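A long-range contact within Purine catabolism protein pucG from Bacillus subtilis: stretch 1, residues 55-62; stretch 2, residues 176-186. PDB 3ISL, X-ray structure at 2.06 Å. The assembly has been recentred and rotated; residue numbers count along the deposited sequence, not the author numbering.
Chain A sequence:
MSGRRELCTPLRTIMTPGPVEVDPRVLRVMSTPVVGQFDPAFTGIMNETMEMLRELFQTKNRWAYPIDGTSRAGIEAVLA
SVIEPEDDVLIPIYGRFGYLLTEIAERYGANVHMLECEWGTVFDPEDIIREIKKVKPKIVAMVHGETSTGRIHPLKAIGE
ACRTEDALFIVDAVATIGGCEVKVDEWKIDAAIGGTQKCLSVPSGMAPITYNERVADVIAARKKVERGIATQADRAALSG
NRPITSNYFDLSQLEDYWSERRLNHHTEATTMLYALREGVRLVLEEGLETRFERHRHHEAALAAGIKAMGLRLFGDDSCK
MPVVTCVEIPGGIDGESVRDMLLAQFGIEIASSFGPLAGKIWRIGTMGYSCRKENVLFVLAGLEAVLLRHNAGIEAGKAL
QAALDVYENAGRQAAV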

ATOM      1  N   GLU A  55      -9.876   1.601 -20.075  1.00 21.73           N
ATOM      2  CA  GLU A  55      -9.683   0.665 -21.182  1.00 22.25           C
ATOM      3  C   GLU A  55      -9.413  -0.748 -20.713  1.00 21.51           C
ATOM      4  O   GLU A  55      -9.968  -1.683 -21.290  1.00 20.99           O
ATOM      5  N   LEU A  56      -8.596  -0.876 -19.663  1.00 19.22           N
ATOM      6  CA  LEU A  56      -8.174  -2.137 -19.142  1.00 19.82           C
ATOM      7  C   LEU A  56      -9.413  -2.855 -18.687  1.00 19.03           C
ATOM      8  O   LEU A  56      -9.521  -4.008 -18.943  1.00 18.49           O
ATOM      9  N   PHE A  57     -10.320  -2.158 -17.983  1.00 19.32           N
ATOM     10  CA  PHE A  57     -11.542  -2.791 -17.456  1.00 19.12           C
ATOM     11  C   PHE A  57     -12.690  -2.904 -18.450  1.00 18.57           C
ATOM     12  O   PHE A  57     -13.740  -3.482 -18.117  1.00 18.04           O
ATOM     13  N   GLN A  58     -12.478  -2.366 -19.653  1.00 19.22           N
ATOM     14  CA  GLN A  58     -13.477  -2.274 -20.723  1.00 18.68           C
ATOM     15  C   GLN A  58     -14.692  -1.592 -20.210  1.00 20.69           C
ATOM     16  O   GLN A  58     -15.820  -2.183 -20.225  1.00 19.55           O
ATOM     17  N   THR A  59     -14.481  -0.318 -19.753  1.00 21.29           N
ATOM     18  CA  THR A  59     -15.582   0.457 -19.201  1.00 21.05           C
ATOM     19  C   THR A  59     -15.521   1.946 -19.535  1.00 22.40           C
ATOM     20  O   THR A  59     -14.448   2.516 -19.771  1.00 21.60           O
ATOM     21  N   LYS A  60     -16.693   2.574 -19.536  1.00 23.27           N
ATOM     22  CA  LYS A  60     -16.781   4.014 -19.670  1.00 25.25           C
ATOM     23  C   LYS A  60     -16.847   4.728 -18.327  1.00 24.48           C
ATOM     24  O   LYS A  60     -16.994   5.975 -18.295  1.00 25.55           O
ATOM     25  N   ASN A  61     -16.820   3.967 -17.240  1.00 23.42           N
ATOM     26  CA  ASN A  61     -17.047   4.543 -15.891  1.00 25.33           C
ATOM     27  C   ASN A  61     -16.131   5.752 -15.654  1.00 26.29           C
ATOM     28  O   ASN A  61     -14.903   5.659 -15.909  1.00 25.90           O
ATOM     29  N   ARG A  62     -16.686   6.832 -15.122  1.00 27.44           N
ATOM     30  CA  ARG A  62     -15.901   7.956 -14.613  1.00 29.80           C
ATOM     31  C   ARG A  62     -14.943   7.481 -13.545  1.00 30.33           C
ATOM     32  O   ARG A  62     -13.809   7.978 -13.455  1.00 30.90           O
ATOM     33  N   THR A 176      -7.681 -12.215 -12.776  1.00 23.36           N
ATOM     34  CA  THR A 176      -8.027 -12.297 -14.214  1.00 23.81           C
ATOM     35  C   THR A 176      -7.696 -10.986 -14.951  1.00 22.92           C
ATOM     36  O   THR A 176      -7.399 -11.010 -16.131  1.00 24.08           O
ATOM     37  N   ILE A 177      -7.709  -9.847 -14.256  1.00 22.15           N
ATOM     38  CA  ILE A 177      -7.576  -8.608 -15.023  1.00 20.68           C
ATOM     39  C   ILE A 177      -6.223  -8.581 -15.774  1.00 22.32           C
ATOM     40  O   ILE A 177      -5.146  -8.889 -15.179  1.00 21.95           O
ATOM     41  N   GLY A 178      -6.257  -8.186 -17.067  1.00 21.12           N
ATOM     42  CA  GLY A 178      -5.070  -8.141 -17.938  1.00 22.13           C
ATOM     43  C   GLY A 178      -4.578  -9.499 -18.484  1.00 21.82           C
ATOM     44  O   GLY A 178      -3.600  -9.560 -19.236  1.00 22.51           O
ATOM     45  N   GLY A 179      -5.281 -10.563 -18.139  1.00 22.83           N
ATOM     46  CA  GLY A 179      -4.901 -11.930 -18.555  1.00 22.05           C
ATOM     47  C   GLY A 179      -6.028 -12.684 -19.245  1.00 22.14           C
ATOM     48  O   GLY A 179      -5.789 -13.419 -20.210  1.00 21.91           O
ATOM     49  N   CYS A 180      -7.233 -12.515 -18.713  1.00 23.47           N
ATOM     50  CA  CYS A 180      -8.471 -13.107 -19.223  1.00 26.98           C
ATOM     51  C   CYS A 180      -9.440 -11.979 -19.429  1.00 26.52           C
ATOM     52  O   CYS A 180      -9.396 -10.962 -18.702  1.00 27.70           O
ATOM     53  N   GLU A 181     -10.413 -12.216 -20.308  1.00 26.15           N
ATOM     54  CA  GLU A 181     -11.381 -11.184 -20.631  1.00 27.01           C
ATOM     55  C   GLU A 181     -12.025 -10.706 -19.362  1.00 25.00           C
ATOM     56  O   GLU A 181     -12.505 -11.512 -18.606  1.00 23.81           O
ATOM     57  N   VAL A 182     -12.037  -9.405 -19.137  1.00 25.93           N
ATOM     58  CA  VAL A 182     -12.998  -8.839 -18.186  1.00 26.75           C
ATOM     59  C   VAL A 182     -13.773  -7.694 -18.811  1.00 26.56           C
ATOM     60  O   VAL A 182     -13.196  -6.787 -19.345  1.00 26.12           O
ATOM     61  N   LYS A 183     -15.093  -7.773 -18.806  1.00 24.75           N
ATOM     62  CA  LYS A 183     -15.795  -6.770 -19.568  1.00 25.35           C
ATOM     63  C   LYS A 183     -16.782  -6.139 -18.612  1.00 24.76           C
ATOM     64  O   LYS A 183     -17.892  -6.634 -18.459  1.00 24.08           O
ATOM     65  N   VAL A 184     -16.379  -5.082 -17.914  1.00 26.18           N
ATOM     66  CA  VAL A 184     -17.280  -4.585 -16.929  1.00 25.87           C
ATOM     67  C   VAL A 184     -18.577  -3.969 -17.435  1.00 26.31           C
ATOM     68  O   VAL A 184     -19.619  -4.205 -16.802  1.00 26.05           O
ATOM     69  N   ASP A 185     -18.547  -3.174 -18.509  1.00 26.22           N
ATOM     70  CA  ASP A 185     -19.822  -2.678 -19.057  1.00 26.93           C
ATOM     71  C   ASP A 185     -20.699  -3.776 -19.610  1.00 27.50           C
ATOM     72  O   ASP A 185     -21.882  -3.890 -19.219  1.00 26.42           O
ATOM     73  N   GLU A 186     -20.111  -4.607 -20.462  1.00 25.93           N
ATOM     74  CA  GLU A 186     -20.879  -5.668 -21.101  1.00 28.37           C
ATOM     75  C   GLU A 186     -21.497  -6.657 -20.105  1.00 26.92           C
ATOM     76  O   GLU A 186     -22.566  -7.184 -20.366  1.00 26.61           O
TER

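What makes up the apolar part of the contact? I177 points its CA-to-CB bond toward the first stretch and, with chi1 t and chi2 p, reaches two residues there. Its CG1 lies 3.5 Å from L56 CD1, and its CD1 lies 3.7 Å from F57 CD1. L56 sets out sideways, but its t chi1 brings the end of the side chain nearer, so that its CD2 also comes within 4.0 Å of G178 N. F57, chi1 m, is likewise sideways and buried. V182 CG2 sits at the edge of its ring, 4.4 Å from F57 CD1, while V184 CG1 approaches that same CD1 to 3.9 Å. The other methyl of V184, CG2, packs 3.6 Å from T59 CB, so this valine touches both the aromatic ring and the threonine.

How does the backbone hold these side chains in register? F57 O accepts a hydrogen bond from V184 N at 3.1 Å, nearly straight at 168°, and one residue further on D185 N makes a weak bond of 3.4 Å to Q58 O. The chain turns at Q58, whose positive phi belongs to a Schellman motif closing the helix. Its side chain points toward the second stretch, with chi1 m and chi2 t, and lies along the chain there: Q58 NE2 is 3.7 Å from K183 CG. Q58 OE1 comes 3.4 Å from V182 O, but both are acceptors and no hydrogen bond joins them.

Which side chain carries most of the polar contact? D185 does, pointing toward the first stretch with chi1 m and using both carboxylate oxygens. T59 OG1, placed by a t rotamer, donates to D185 OD1 at 2.7 Å, and the backbone K60 N donates to D185 OD2 at 2.9 Å. T59 OG1 also accepts a 3.0 Å bond from N61 N, so the hydroxyl ties the loop to itself as well as to the aspartate. K60 adds little with its side chain, whose end leads away. K183 also turns its end away, and its NZ forms a salt bridge within its own stretch, 3.5 Å from E186 OE2.

Do waters join the two stretches? Water 1 donates to Q58 O at 2.8 Å and accepts from E186 N at 2.8 Å, extending the backbone pairing by one bridged step. Water 2 lies between the side chains of N61 and D185, 2.9 Å from N61 OD1 and 2.6 Å from D185 OD1.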

ATOM      1  CB  GLU A  55      -8.511   1.060 -22.125  1.00 21.97           C
ATOM      2  CG  GLU A  55      -8.772   2.236 -22.954  1.00 27.66           C
ATOM      3  CD  GLU A  55      -7.629   2.467 -23.933  1.00 34.43           C
ATOM      4  OE1 GLU A  55      -7.107   3.585 -23.865  1.00 36.80           O
ATOM      5  OE2 GLU A  55      -7.231   1.540 -24.729  1.00 33.41           O
ATOM      6  CB  LEU A  56      -7.307  -1.937 -17.898  1.00 20.41           C
ATOM      7  CG  LEU A  56      -6.367  -3.018 -17.367  1.00 23.58           C
ATOM      8  CD1 LEU A  56      -6.269  -3.092 -15.837  1.00 22.66           C
ATOM      9  CD2 LEU A  56      -6.386  -4.325 -17.999  1.00 22.07           C
ATOM     10  CB  PHE A  57     -12.064  -2.075 -16.199  1.00 19.06           C
ATOM     11  CG  PHE A  57     -11.313  -2.410 -14.924  1.00 22.02           C
ATOM     12  CD1 PHE A  57     -11.487  -3.658 -14.279  1.00 16.84           C
ATOM     13  CD2 PHE A  57     -10.512  -1.431 -14.310  1.00 21.37           C
ATOM     14  CE1 PHE A  57     -10.822  -3.944 -13.076  1.00 21.34           C
ATOM     15  CE2 PHE A  57      -9.838  -1.699 -13.106  1.00 21.38           C
ATOM     16  CZ  PHE A  57     -10.007  -2.926 -12.472  1.00 20.60           C
ATOM     17  CB  GLN A  58     -13.766  -3.650 -21.397  1.00 19.42           C
ATOM     18  CG  GLN A  58     -12.447  -4.312 -21.900  1.00 17.85           C
ATOM     19  CD  GLN A  58     -12.655  -5.622 -22.707  1.00 25.21           C
ATOM     20  OE1 GLN A  58     -11.960  -6.626 -22.498  1.00 28.05           O
ATOM     21  NE2 GLN A  58     -13.601  -5.604 -23.631  1.00 22.94           N
ATOM     22  CB  THR A  59     -15.652   0.311 -17.668  1.00 21.08           C
ATOM     23  OG1 THR A  59     -16.821   0.952 -17.202  1.00 18.70           O
ATOM     24  CG2 THR A  59     -14.414   0.980 -16.945  1.00 21.06           C
ATOM     25  CB  LYS A  60     -18.011   4.389 -20.516  1.00 26.77           C
ATOM     26  CG  LYS A  60     -17.922   3.827 -21.931  1.00 30.28           C
ATOM     27  CD  LYS A  60     -16.634   4.276 -22.665  1.00 35.66           C
ATOM     28  CE  LYS A  60     -16.575   3.610 -24.071  1.00 38.04           C
ATOM     29  NZ  LYS A  60     -15.196   3.146 -24.405  1.00 37.40           N
ATOM     30  CB  ASN A  61     -16.668   3.524 -14.792  1.00 24.14           C
ATOM     31  CG  ASN A  61     -17.692   2.431 -14.604  1.00 23.77           C
ATOM     32  OD1 ASN A  61     -18.849   2.587 -14.970  1.00 20.31           O
ATOM     33  ND2 ASN A  61     -17.260   1.297 -14.003  1.00 19.82           N
ATOM     34  CB  ARG A  62     -16.813   9.077 -14.057  1.00 31.51           C
ATOM     35  CG  ARG A  62     -16.089  10.475 -13.926  1.00 37.81           C
ATOM     36  CD  ARG A  62     -17.054  11.715 -13.711  1.00 44.87           C
ATOM     37  NE  ARG A  62     -17.985  11.937 -14.847  1.00 50.02           N
ATOM     38  CZ  ARG A  62     -19.277  11.580 -14.857  1.00 51.73           C
ATOM     39  NH1 ARG A  62     -19.834  10.981 -13.788  1.00 51.70           N
ATOM     40  NH2 ARG A  62     -20.021  11.813 -15.938  1.00 51.48           N
ATOM     41  CB  THR A 176      -9.505 -12.645 -14.462  1.00 21.87           C
ATOM     42  OG1 THR A 176     -10.273 -11.708 -13.737  1.00 22.11           O
ATOM     43  CG2 THR A 176      -9.803 -14.037 -13.907  1.00 24.20           C
ATOM     44  CB  ILE A 177      -7.680  -7.359 -14.077  1.00 21.88           C
ATOM     45  CG1 ILE A 177      -7.978  -6.033 -14.871  1.00 18.47           C
ATOM     46  CG2 ILE A 177      -6.398  -7.235 -13.088  1.00 18.64           C
ATOM     47  CD1 ILE A 177      -9.224  -6.093 -15.854  1.00 16.34           C
ATOM     48  CB  CYS A 180      -9.146 -14.082 -18.201  1.00 25.28           C
ATOM     49  SG  CYS A 180      -7.952 -15.191 -17.371  1.00 35.52           S
ATOM     50  CB  GLU A 181     -12.490 -11.778 -21.492  1.00 27.51           C
ATOM     51  CG  GLU A 181     -12.438 -11.341 -22.877  1.00 33.75           C
ATOM     52  CD  GLU A 181     -13.652 -11.846 -23.600  1.00 40.73           C
ATOM     53  OE1 GLU A 181     -14.645 -12.257 -22.916  1.00 40.11           O
ATOM     54  OE2 GLU A 181     -13.587 -11.882 -24.847  1.00 45.19           O
ATOM     55  CB  VAL A 182     -12.521  -8.696 -16.682  1.00 27.37           C
ATOM     56  CG1 VAL A 182     -11.149  -9.179 -16.391  1.00 26.25           C
ATOM     57  CG2 VAL A 182     -13.058  -7.483 -15.867  1.00 24.60           C
ATOM     58  CB  LYS A 183     -16.460  -7.425 -20.826  1.00 25.06           C
ATOM     59  CG  LYS A 183     -15.503  -8.209 -21.752  1.00 24.14           C
ATOM     60  CD  LYS A 183     -16.387  -8.986 -22.835  1.00 29.60           C
ATOM     61  CE  LYS A 183     -15.797  -8.937 -24.268  1.00 33.89           C
ATOM     62  NZ  LYS A 183     -16.767  -9.689 -25.318  1.00 40.03           N
ATOM     63  CB  VAL A 184     -16.668  -3.817 -15.664  1.00 27.54           C
ATOM     64  CG1 VAL A 184     -15.245  -4.289 -15.202  1.00 22.86           C
ATOM     65  CG2 VAL A 184     -16.986  -2.323 -15.620  1.00 26.55           C
ATOM     66  CB  ASP A 185     -19.643  -1.544 -20.075  1.00 27.44           C
ATOM     67  CG  ASP A 185     -19.146  -0.267 -19.393  1.00 26.99           C
ATOM     68  OD1 ASP A 185     -18.988  -0.298 -18.161  1.00 25.39           O
ATOM     69  OD2 ASP A 185     -18.884   0.734 -20.054  1.00 29.98           O
ATOM     70  CB  GLU A 186     -20.019  -6.446 -22.095  1.00 27.67           C
ATOM     71  CG  GLU A 186     -20.206  -5.915 -23.473  1.00 37.93           C
ATOM     72  CD  GLU A 186     -19.497  -6.753 -24.563  1.00 44.83           C
ATOM     73  OE1 GLU A 186     -18.623  -6.149 -25.254  1.00 45.84           O
ATOM     74  OE2 GLU A 186     -19.799  -7.990 -24.686  1.00 41.82           O
TER
HETATM   75  O   HOH W   1     -17.440  -4.208 -21.337  1.00 16.82           O
HETATM   76  O   HOH W   2     -20.534   0.568 -16.234  1.00 18.76           O